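Local coordinates for protein paenibacillus xanthan lyase (Paenibacillus, PDB 6F2P) that cleaves the polysaccharide xanthan as a lyase, probably by beta-elimination as in other members of polysaccharide lyase family 8, at residues Y222-G227 with M370-Q375. Residues are numbered along the deposited sequence; the frame is centred on the assembly and turned at random.
Sequences YYAYNG and MDRAVQ
A224 meets M370 and R372 in a small, buried interdomain contact: edge strand 223-224 of a three-stranded sheet in the alpha-helical domain faces the start of strand 372-377 in the super-sandwich domain. The two backbones approach to 5.2 Å between the CA atoms of A224 and M370, yet no direct hydrogen bond joins the segments. The methyl of A224 fits between two side chains, its CB 3.8 Å from SD of M370 and 3.6 Å from NH2 of R372. With the arginine chain bent at chi2 (-70°), NE, CZ and NH2 pass beside this methyl, which lies over one guanidinium face, toward the rim. NH1 bonds to O of D371, nearly straight (164°) and in the guanidinium plane, but from above the carbonyl plane. Water 1 donates to O of A224 (2.6 Å) and accepts a weak bond from NH2 of R372. M370, extended beyond CG, runs past A224 to cross N226 at about a right angle, SD of M370 lying beside OD1 of N226. That amide is held from its own domain, OD1 by the backbone N of F217 and ND2 by the carbonyls of G215 and S266. D371 and R372 form a G1 bulge opposite F367. Between the segments a methyl thus packs against a thioether and a guanidinium face, with a weak water bridge, while NE of R372 bonds directly to the carbonyl of M279 in the helical domain.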
loop_
_atom_site.group_PDB
_atom_site.type_symbol
_atom_site.label_atom_id
_atom_site.label_comp_id
_atom_site.label_asym_id
_atom_site.label_seq_id
_atom_site.Cartn_x
_atom_site.Cartn_y
_atom_site.Cartn_z
ATOM N N TYR A 222 -9.560 -3.722 8.998
ATOM C CA TYR A 222 -8.929 -2.471 8.560
ATOM C C TYR A 222 -7.706 -2.028 9.362
ATOM O O TYR A 222 -7.352 -0.849 9.319
ATOM C CB TYR A 222 -9.944 -1.319 8.593
ATOM C CG TYR A 222 -11.257 -1.599 7.899
ATOM C CD1 TYR A 222 -11.325 -1.727 6.517
ATOM C CD2 TYR A 222 -12.434 -1.725 8.627
ATOM C CE1 TYR A 222 -12.533 -1.978 5.875
ATOM C CE2 TYR A 222 -13.646 -1.981 7.996
ATOM C CZ TYR A 222 -13.692 -2.104 6.622
ATOM O OH TYR A 222 -14.897 -2.359 5.996
ATOM N N TYR A 223 -7.062 -2.932 10.097
ATOM C CA TYR A 223 -5.991 -2.495 10.990
ATOM C C TYR A 223 -4.684 -3.244 10.796
ATOM O O TYR A 223 -4.670 -4.457 10.622
ATOM C CB TYR A 223 -6.439 -2.533 12.463
ATOM C CG TYR A 223 -7.740 -1.803 12.661
ATOM C CD1 TYR A 223 -8.946 -2.465 12.501
ATOM C CD2 TYR A 223 -7.772 -0.444 12.948
ATOM C CE1 TYR A 223 -10.139 -1.813 12.635
ATOM C CE2 TYR A 223 -8.976 0.224 13.092
ATOM C CZ TYR A 223 -10.156 -0.471 12.931
ATOM O OH TYR A 223 -11.371 0.155 13.061
ATOM N N ALA A 224 -3.590 -2.493 10.809
ATOM C CA ALA A 224 -2.252 -3.057 10.755
ATOM C C ALA A 224 -2.036 -3.845 12.037
ATOM O O ALA A 224 -2.118 -3.283 13.124
ATOM C CB ALA A 224 -1.235 -1.942 10.646
ATOM N N TYR A 225 -1.768 -5.140 11.924
ATOM C CA TYR A 225 -1.779 -5.984 13.115
ATOM C C TYR A 225 -0.738 -7.103 13.196
ATOM O O TYR A 225 -0.969 -8.099 13.885
ATOM C CB TYR A 225 -3.180 -6.570 13.354
ATOM C CG TYR A 225 -3.872 -5.966 14.554
ATOM C CD1 TYR A 225 -3.281 -6.002 15.816
ATOM C CD2 TYR A 225 -5.112 -5.358 14.429
ATOM C CE1 TYR A 225 -3.909 -5.444 16.913
ATOM C CE2 TYR A 225 -5.747 -4.803 15.518
ATOM C CZ TYR A 225 -5.146 -4.848 16.754
ATOM O OH TYR A 225 -5.785 -4.282 17.828
ATOM N N ASN A 226 0.402 -6.939 12.526
ATOM C CA ASN A 226 1.465 -7.934 12.605
ATOM C C ASN A 226 1.848 -8.230 14.049
ATOM O O ASN A 226 2.034 -9.386 14.429
ATOM C CB ASN A 226 2.712 -7.482 11.849
ATOM C CG ASN A 226 2.446 -7.212 10.382
ATOM O OD1 ASN A 226 1.470 -6.539 10.021
ATOM N ND2 ASN A 226 3.321 -7.732 9.521
ATOM N N GLY A 227 1.955 -7.174 14.850
ATOM C CA GLY A 227 2.391 -7.290 16.233
ATOM C C GLY A 227 1.319 -7.777 17.190
ATOM O O GLY A 227 1.630 -8.289 18.257
ATOM N N MET A 370 -1.308 -2.341 4.447
ATOM C CA MET A 370 -1.713 -1.836 5.749
ATOM C C MET A 370 -1.245 -0.407 6.014
ATOM O O MET A 370 -1.112 0.004 7.170
ATOM C CB MET A 370 -1.211 -2.762 6.853
ATOM C CG MET A 370 0.290 -2.789 6.973
ATOM S SD MET A 370 0.807 -4.020 8.170
ATOM C CE MET A 370 2.575 -3.811 8.130
ATOM N N ASP A 371 -1.004 0.349 4.947
ATOM C CA ASP A 371 -0.558 1.739 5.061
ATOM C C ASP A 371 0.604 1.939 6.041
ATOM O O ASP A 371 0.521 2.772 6.944
ATOM C CB ASP A 371 -1.730 2.653 5.433
ATOM C CG ASP A 371 -2.798 2.718 4.341
ATOM O OD1 ASP A 371 -2.523 2.281 3.193
ATOM O OD2 ASP A 371 -3.913 3.213 4.641
ATOM N N ARG A 372 1.671 1.164 5.864
ATOM C CA ARG A 372 2.852 1.281 6.719
ATOM C C ARG A 372 4.115 1.271 5.875
ATOM O O ARG A 372 4.113 0.800 4.737
ATOM C CB ARG A 372 2.917 0.139 7.735
ATOM C CG ARG A 372 1.776 0.116 8.732
ATOM C CD ARG A 372 1.878 1.272 9.715
ATOM N NE ARG A 372 0.983 1.106 10.863
ATOM C CZ ARG A 372 -0.238 1.627 10.947
ATOM N NH1 ARG A 372 -0.727 2.360 9.948
ATOM N NH2 ARG A 372 -0.971 1.417 12.034
ATOM N N ALA A 373 5.199 1.784 6.441
ATOM C CA ALA A 373 6.486 1.785 5.754
ATOM C C ALA A 373 7.614 1.674 6.777
ATOM O O ALA A 373 7.492 2.156 7.913
ATOM C CB ALA A 373 6.645 3.045 4.918
ATOM N N VAL A 374 8.704 1.028 6.374
ATOM C CA VAL A 374 9.873 0.907 7.234
ATOM C C VAL A 374 11.154 1.223 6.472
ATOM O O VAL A 374 11.387 0.699 5.375
ATOM C CB VAL A 374 9.987 -0.498 7.858
ATOM C CG1 VAL A 374 11.263 -0.619 8.664
ATOM C CG2 VAL A 374 8.795 -0.779 8.739
ATOM N N GLN A 375 11.966 2.099 7.057
ATOM C CA GLN A 375 13.288 2.385 6.534
ATOM C C GLN A 375 14.338 1.910 7.530
ATOM O O GLN A 375 14.388 2.370 8.671
ATOM C CB GLN A 375 13.453 3.878 6.249
ATOM C CG GLN A 375 14.866 4.285 5.881
ATOM C CD GLN A 375 15.328 3.705 4.553
ATOM O OE1 GLN A 375 15.500 2.491 4.406
ATOM N NE2 GLN A 375 15.532 4.579 3.573
HETATM O O HOH W 1 -1.436 -0.999 14.280
#